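Local coordinates for protein endo-beta-1,2-glucanase (Talaromyces funiculosus, PDB 6IMV) that probably hydrolyses internal beta-1,2 linkages of beta-1,2-glucans, as an endo-acting glycoside hydrolase captured here with sophorose, at residues A330-S335 against F387-F392; W307-M312 against R322-A327. All blocks are in the same frame, centred on the assembly; numbering follows the deposited sequence.

Contact 1 of 2, residues A330-S335 against F387-F392; sequences ARTCNS and FPTVLF
Thr332 and Thr389 mark the closest backbone approach of the helical segments 330-335 and 387-392, their CA atoms 8.1 Å apart. This is buried helix-helix packing, consistent with the (alpha/alpha)6 barrel of this enzyme family: residues 330-335 belong to the long helix 318-337 and residues 387-392 lie on another helix. The spacing suits two small beta-branched residues, which meet methyl to methyl, Thr332 CG2 lying 3.9 Å from Thr389 CG2. In Thr389 the methyl stands anti to the backbone N (chi1 -40°, measured to OG1), which carries it toward the partner helix. Beside them, at the preceding position of each segment, Pro388 and Arg331 cross at about a right angle. The guanidinium offers one face to the proline ring, with Arg331 NH2 4.1 Å from Pro388 CG, so a flat charged group is covered by apolar methylenes. A bend at chi3 (-50°) in the arginine chain, extended up to there, helps bring this face to the proline. Its charge is met by Glu328 on its own helix, which forms a salt bridge with Arg331 NH2 through OE2. The same carboxylate joins the helices, since its OE1 is hydrogen-bonded to Thr389 OG1. Proline and threonine thus suit segment 387-392, one giving a smooth apolar surface and the other a methyl plus a hydroxyl. Thr332 turns its own hydroxyl back on the helix, where OG1 donates to Glu328 O and accepts from Cys487 N.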
loop_
_atom_site.group_PDB
_atom_site.type_symbol
_atom_site.label_atom_id
_atom_site.label_comp_id
_atom_site.label_asym_id
_atom_site.label_seq_id
_atom_site.Cartn_x
_atom_site.Cartn_y
_atom_site.Cartn_z
ATOM N N ALA A 330 3.916 -10.915 -16.630
ATOM C CA ALA A 330 2.829 -11.846 -16.397
ATOM C C ALA A 330 1.517 -11.093 -16.137
ATOM O O ALA A 330 0.464 -11.462 -16.679
ATOM C CB ALA A 330 3.189 -12.754 -15.246
ATOM N N ARG A 331 1.573 -10.028 -15.328
ATOM C CA ARG A 331 0.342 -9.357 -14.873
ATOM C C ARG A 331 -0.336 -8.670 -16.063
ATOM O O ARG A 331 -1.559 -8.810 -16.249
ATOM C CB ARG A 331 0.627 -8.361 -13.738
ATOM C CG ARG A 331 -0.573 -8.038 -12.854
ATOM C CD ARG A 331 -0.333 -6.868 -11.901
ATOM N NE ARG A 331 0.897 -6.973 -11.122
ATOM C CZ ARG A 331 1.084 -7.798 -10.092
ATOM N NH1 ARG A 331 0.086 -8.541 -9.637
ATOM N NH2 ARG A 331 2.286 -7.899 -9.546
ATOM N N THR A 332 0.442 -7.899 -16.838
ATOM C CA THR A 332 -0.102 -7.176 -17.992
ATOM C C THR A 332 -0.573 -8.170 -19.068
ATOM O O THR A 332 -1.690 -8.073 -19.557
ATOM C CB THR A 332 0.895 -6.146 -18.547
ATOM O OG1 THR A 332 2.113 -6.766 -18.960
ATOM C CG2 THR A 332 1.219 -5.059 -17.549
ATOM N N CYS A 333 0.281 -9.130 -19.428
ATOM C CA CYS A 333 -0.008 -10.025 -20.555
ATOM C C CYS A 333 -1.098 -11.036 -20.181
ATOM O O CYS A 333 -1.851 -11.452 -21.061
ATOM C CB CYS A 333 1.265 -10.697 -21.062
ATOM S SG CYS A 333 2.443 -9.492 -21.732
ATOM N N ASN A 334 -1.212 -11.391 -18.891
ATOM C CA ASN A 334 -2.295 -12.262 -18.414
ATOM C C ASN A 334 -3.648 -11.631 -18.760
ATOM O O ASN A 334 -4.572 -12.337 -19.166
ATOM C CB ASN A 334 -2.239 -12.544 -16.907
ATOM C CG ASN A 334 -3.477 -13.236 -16.365
ATOM O OD1 ASN A 334 -4.272 -12.627 -15.653
ATOM N ND2 ASN A 334 -3.656 -14.507 -16.685
ATOM N N SER A 335 -3.755 -10.309 -18.583
ATOM C CA SER A 335 -5.013 -9.619 -18.810
ATOM C C SER A 335 -5.346 -9.554 -20.309
ATOM O O SER A 335 -6.516 -9.697 -20.678
ATOM C CB SER A 335 -5.027 -8.271 -18.156
ATOM O OG SER A 335 -5.363 -8.410 -16.784
ATOM N N PHE A 387 -0.026 -0.390 -9.696
ATOM C CA PHE A 387 1.053 0.275 -8.939
ATOM C C PHE A 387 2.385 -0.459 -9.130
ATOM O O PHE A 387 3.395 0.203 -9.347
ATOM C CB PHE A 387 0.664 0.546 -7.479
ATOM C CG PHE A 387 0.961 -0.537 -6.481
ATOM C CD1 PHE A 387 2.255 -0.775 -6.050
ATOM C CD2 PHE A 387 -0.068 -1.284 -5.925
ATOM C CE1 PHE A 387 2.520 -1.765 -5.118
ATOM C CE2 PHE A 387 0.200 -2.277 -4.997
ATOM C CZ PHE A 387 1.492 -2.507 -4.583
ATOM N N PRO A 388 2.466 -1.811 -9.114
ATOM C CA PRO A 388 3.752 -2.490 -9.287
ATOM C C PRO A 388 4.302 -2.330 -10.715
ATOM O O PRO A 388 5.513 -2.300 -10.907
ATOM C CB PRO A 388 3.471 -3.977 -8.995
ATOM C CG PRO A 388 2.076 -4.005 -8.407
ATOM C CD PRO A 388 1.371 -2.768 -8.920
ATOM N N THR A 389 3.398 -2.223 -11.696
ATOM C CA THR A 389 3.766 -1.996 -13.084
ATOM C C THR A 389 4.420 -0.610 -13.215
ATOM O O THR A 389 5.429 -0.453 -13.913
ATOM C CB THR A 389 2.549 -2.129 -14.006
ATOM O OG1 THR A 389 1.744 -3.226 -13.573
ATOM C CG2 THR A 389 2.944 -2.311 -15.453
ATOM N N VAL A 390 3.846 0.380 -12.522
ATOM C CA VAL A 390 4.297 1.766 -12.590
ATOM C C VAL A 390 5.778 1.858 -12.179
ATOM O O VAL A 390 6.524 2.648 -12.759
ATOM C CB VAL A 390 3.411 2.689 -11.730
ATOM C CG1 VAL A 390 4.076 4.037 -11.473
ATOM C CG2 VAL A 390 2.039 2.876 -12.358
ATOM N N LEU A 391 6.193 1.054 -11.192
ATOM C CA LEU A 391 7.577 1.077 -10.691
ATOM C C LEU A 391 8.575 0.700 -11.796
ATOM O O LEU A 391 9.707 1.184 -11.773
ATOM C CB LEU A 391 7.700 0.142 -9.486
ATOM C CG LEU A 391 6.932 0.584 -8.235
ATOM C CD1 LEU A 391 7.017 -0.459 -7.137
ATOM C CD2 LEU A 391 7.438 1.931 -7.731
ATOM N N PHE A 392 8.159 -0.144 -12.755
ATOM C CA PHE A 392 9.021 -0.584 -13.865
ATOM C C PHE A 392 8.817 0.247 -15.136
ATOM O O PHE A 392 9.767 0.450 -15.893
ATOM C CB PHE A 392 8.810 -2.074 -14.158
ATOM C CG PHE A 392 9.478 -2.952 -13.133
ATOM C CD1 PHE A 392 10.850 -3.145 -13.174
ATOM C CD2 PHE A 392 8.754 -3.529 -12.101
ATOM C CE1 PHE A 392 11.482 -3.910 -12.213
ATOM C CE2 PHE A 392 9.386 -4.299 -11.139
ATOM C CZ PHE A 392 10.750 -4.487 -11.197
#

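Contact 2 of 2, residues W307-M312 against R322-A327; sequences WKVLEM and RVFQNA
A loop with helical backbone angles at 308-310 faces a turn of helix 318-337, Val309 CA lying 9.3 Å from Phe324 CA. That gap is bridged by side chains, and a phenylalanine is long enough to span it. Phe324 extends from the helix toward the loop, and the ring meets two aliphatic groups, both approaching obliquely. Val309 CG1 rests 4.0 Å from Phe324 CE2, an apolar contact suited to a compact branched residue. At the end of the ring Lys308 CE lies 4.1 Å from Phe324 CZ, the lysine chain running across it at about a right angle. Lysine serves two needs here: its methylenes pack on the aromatic, while an extended chain beyond CG takes NZ on to Glu252, in a salt bridge, and to Pro248 O and Tyr472 OH. The turn itself is drawn together at Lys308 O, which accepts from both Glu311 N and Met312 N. On its far flank Trp307 NE1 makes a weak bond to Glu311 OE2. Beyond the contact, Trp307 and Glu311 lean on helices 80-94 and 163-182, and Met312 packs against helix 252-261, so the loop lies between these helices and helix 318-337.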
loop_
_atom_site.group_PDB
_atom_site.type_symbol
_atom_site.label_atom_id
_atom_site.label_comp_id
_atom_site.label_asym_id
_atom_site.label_seq_id
_atom_site.Cartn_x
_atom_site.Cartn_y
_atom_site.Cartn_z
ATOM N N TRP A 307 3.613 -4.755 -2.095
ATOM C CA TRP A 307 3.711 -3.522 -1.289
ATOM C C TRP A 307 5.123 -3.270 -0.735
ATOM O O TRP A 307 5.543 -2.118 -0.655
ATOM C CB TRP A 307 2.702 -3.625 -0.146
ATOM C CG TRP A 307 2.338 -2.385 0.608
ATOM C CD1 TRP A 307 3.145 -1.589 1.368
ATOM C CD2 TRP A 307 0.995 -1.895 0.803
ATOM N NE1 TRP A 307 2.405 -0.611 1.980
ATOM C CE2 TRP A 307 1.079 -0.782 1.670
ATOM C CE3 TRP A 307 -0.266 -2.297 0.340
ATOM C CZ2 TRP A 307 -0.046 -0.054 2.058
ATOM C CZ3 TRP A 307 -1.378 -1.581 0.730
ATOM C CH2 TRP A 307 -1.267 -0.475 1.579
ATOM N N LYS A 308 5.821 -4.325 -0.299
ATOM C CA LYS A 308 7.092 -4.184 0.421
ATOM C C LYS A 308 8.126 -3.409 -0.406
ATOM O O LYS A 308 8.963 -2.722 0.165
ATOM C CB LYS A 308 7.654 -5.546 0.835
ATOM C CG LYS A 308 8.167 -6.417 -0.304
ATOM C CD LYS A 308 8.403 -7.855 0.098
ATOM C CE LYS A 308 9.110 -8.655 -0.975
ATOM N NZ LYS A 308 9.469 -10.013 -0.502
ATOM N N VAL A 309 8.066 -3.515 -1.740
ATOM C CA VAL A 309 9.099 -2.932 -2.607
ATOM C C VAL A 309 8.983 -1.399 -2.614
ATOM O O VAL A 309 9.938 -0.731 -2.990
ATOM C CB VAL A 309 9.058 -3.509 -4.036
ATOM C CG1 VAL A 309 9.085 -5.026 -4.021
ATOM C CG2 VAL A 309 7.874 -2.990 -4.836
ATOM N N LEU A 310 7.832 -0.865 -2.178
ATOM C CA LEU A 310 7.626 0.584 -2.022
ATOM C C LEU A 310 8.416 1.128 -0.826
ATOM O O LEU A 310 8.634 2.339 -0.743
ATOM C CB LEU A 310 6.142 0.900 -1.804
ATOM C CG LEU A 310 5.194 0.704 -2.986
ATOM C CD1 LEU A 310 3.752 0.756 -2.505
ATOM C CD2 LEU A 310 5.427 1.751 -4.066
ATOM N N GLU A 311 8.766 0.262 0.129
ATOM C CA GLU A 311 9.207 0.721 1.455
ATOM C C GLU A 311 10.668 0.345 1.752
ATOM O O GLU A 311 11.271 0.960 2.592
ATOM C CB GLU A 311 8.279 0.161 2.532
ATOM C CG GLU A 311 6.821 0.536 2.311
ATOM C CD GLU A 311 5.979 0.592 3.571
ATOM O OE1 GLU A 311 6.522 0.974 4.655
ATOM O OE2 GLU A 311 4.797 0.238 3.480
ATOM N N MET A 312 11.227 -0.667 1.088
ATOM C CA MET A 312 12.626 -1.053 1.303
ATOM C C MET A 312 13.272 -1.319 -0.047
ATOM O O MET A 312 12.578 -1.664 -1.000
ATOM C CB MET A 312 12.732 -2.294 2.194
ATOM C CG MET A 312 12.156 -2.065 3.580
ATOM S SD MET A 312 12.397 -3.463 4.670
ATOM C CE MET A 312 14.108 -3.234 5.169
ATOM N N ARG A 322 14.669 -8.450 -11.370
ATOM C CA ARG A 322 14.332 -9.273 -12.555
ATOM C C ARG A 322 13.069 -10.111 -12.292
ATOM O O ARG A 322 12.191 -10.180 -13.137
ATOM C CB ARG A 322 15.511 -10.176 -12.941
ATOM C CG ARG A 322 16.657 -9.448 -13.630
ATOM C CD ARG A 322 17.920 -10.287 -13.666
ATOM N NE ARG A 322 17.733 -11.542 -14.387
ATOM C CZ ARG A 322 18.317 -12.701 -14.082
ATOM N NH1 ARG A 322 17.986 -13.789 -14.750
ATOM N NH2 ARG A 322 19.203 -12.789 -13.105
ATOM N N VAL A 323 12.993 -10.751 -11.124
ATOM C CA VAL A 323 11.841 -11.583 -10.758
ATOM C C VAL A 323 10.584 -10.709 -10.683
ATOM O O VAL A 323 9.510 -11.110 -11.133
ATOM C CB VAL A 323 12.092 -12.342 -9.443
ATOM C CG1 VAL A 323 10.815 -12.937 -8.877
ATOM C CG2 VAL A 323 13.147 -13.428 -9.630
ATOM N N PHE A 324 10.715 -9.509 -10.118
ATOM C CA PHE A 324 9.559 -8.624 -9.964
ATOM C C PHE A 324 9.211 -7.933 -11.295
ATOM O O PHE A 324 8.042 -7.615 -11.529
ATOM C CB PHE A 324 9.782 -7.648 -8.805
ATOM C CG PHE A 324 9.467 -8.263 -7.464
ATOM C CD1 PHE A 324 10.316 -9.200 -6.900
ATOM C CD2 PHE A 324 8.299 -7.942 -6.790
ATOM C CE1 PHE A 324 10.026 -9.765 -5.664
ATOM C CE2 PHE A 324 7.997 -8.528 -5.572
ATOM C CZ PHE A 324 8.871 -9.423 -4.998
ATOM N N GLN A 325 10.201 -7.726 -12.170
ATOM C CA GLN A 325 9.916 -7.249 -13.520
ATOM C C GLN A 325 9.092 -8.320 -14.257
ATOM O O GLN A 325 8.110 -8.016 -14.914
ATOM C CB GLN A 325 11.196 -6.886 -14.281
ATOM C CG GLN A 325 10.917 -6.127 -15.575
ATOM C CD GLN A 325 12.128 -5.481 -16.210
ATOM O OE1 GLN A 325 13.263 -5.724 -15.839
ATOM N NE2 GLN A 325 11.892 -4.664 -17.217
ATOM N N ASN A 326 9.505 -9.585 -14.137
ATOM C CA ASN A 326 8.770 -10.705 -14.727
ATOM C C ASN A 326 7.309 -10.689 -14.252
ATOM O O ASN A 326 6.413 -10.971 -15.031
ATOM C CB ASN A 326 9.439 -12.044 -14.408
ATOM C CG ASN A 326 10.484 -12.466 -15.421
ATOM O OD1 ASN A 326 10.931 -11.670 -16.248
ATOM N ND2 ASN A 326 10.869 -13.736 -15.365
ATOM N N ALA A 327 7.076 -10.359 -12.973
ATOM C CA ALA A 327 5.720 -10.334 -12.415
ATOM C C ALA A 327 4.821 -9.441 -13.274
ATOM O O ALA A 327 3.641 -9.747 -13.452
ATOM C CB ALA A 327 5.735 -9.861 -10.978
#

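In the fold
Helix 318-337 serves both contacts, supplying Phe324 to contact 2 and, further along, Arg331 and Thr332 to contact 1, and the contact centres lie 11 Å apart. They also touch directly, as helix 387-392 packs on both partners of contact 2: Leu391 CD1 reaches Val309 CG2 at 3.5 Å, and Phe387 CE1 meets Leu310 CD1 at 3.8 Å, while Phe392 CZ lies 3.4 Å from Gln325 N. The loop, helix 318-337 and helix 387-392 therefore pack against one another. Neither contact is placed against the bound sugars; the side chain of Lys308 is about 10 Å from a bound alpha-D-glucopyranose, and that of Arg331 about 11 Å.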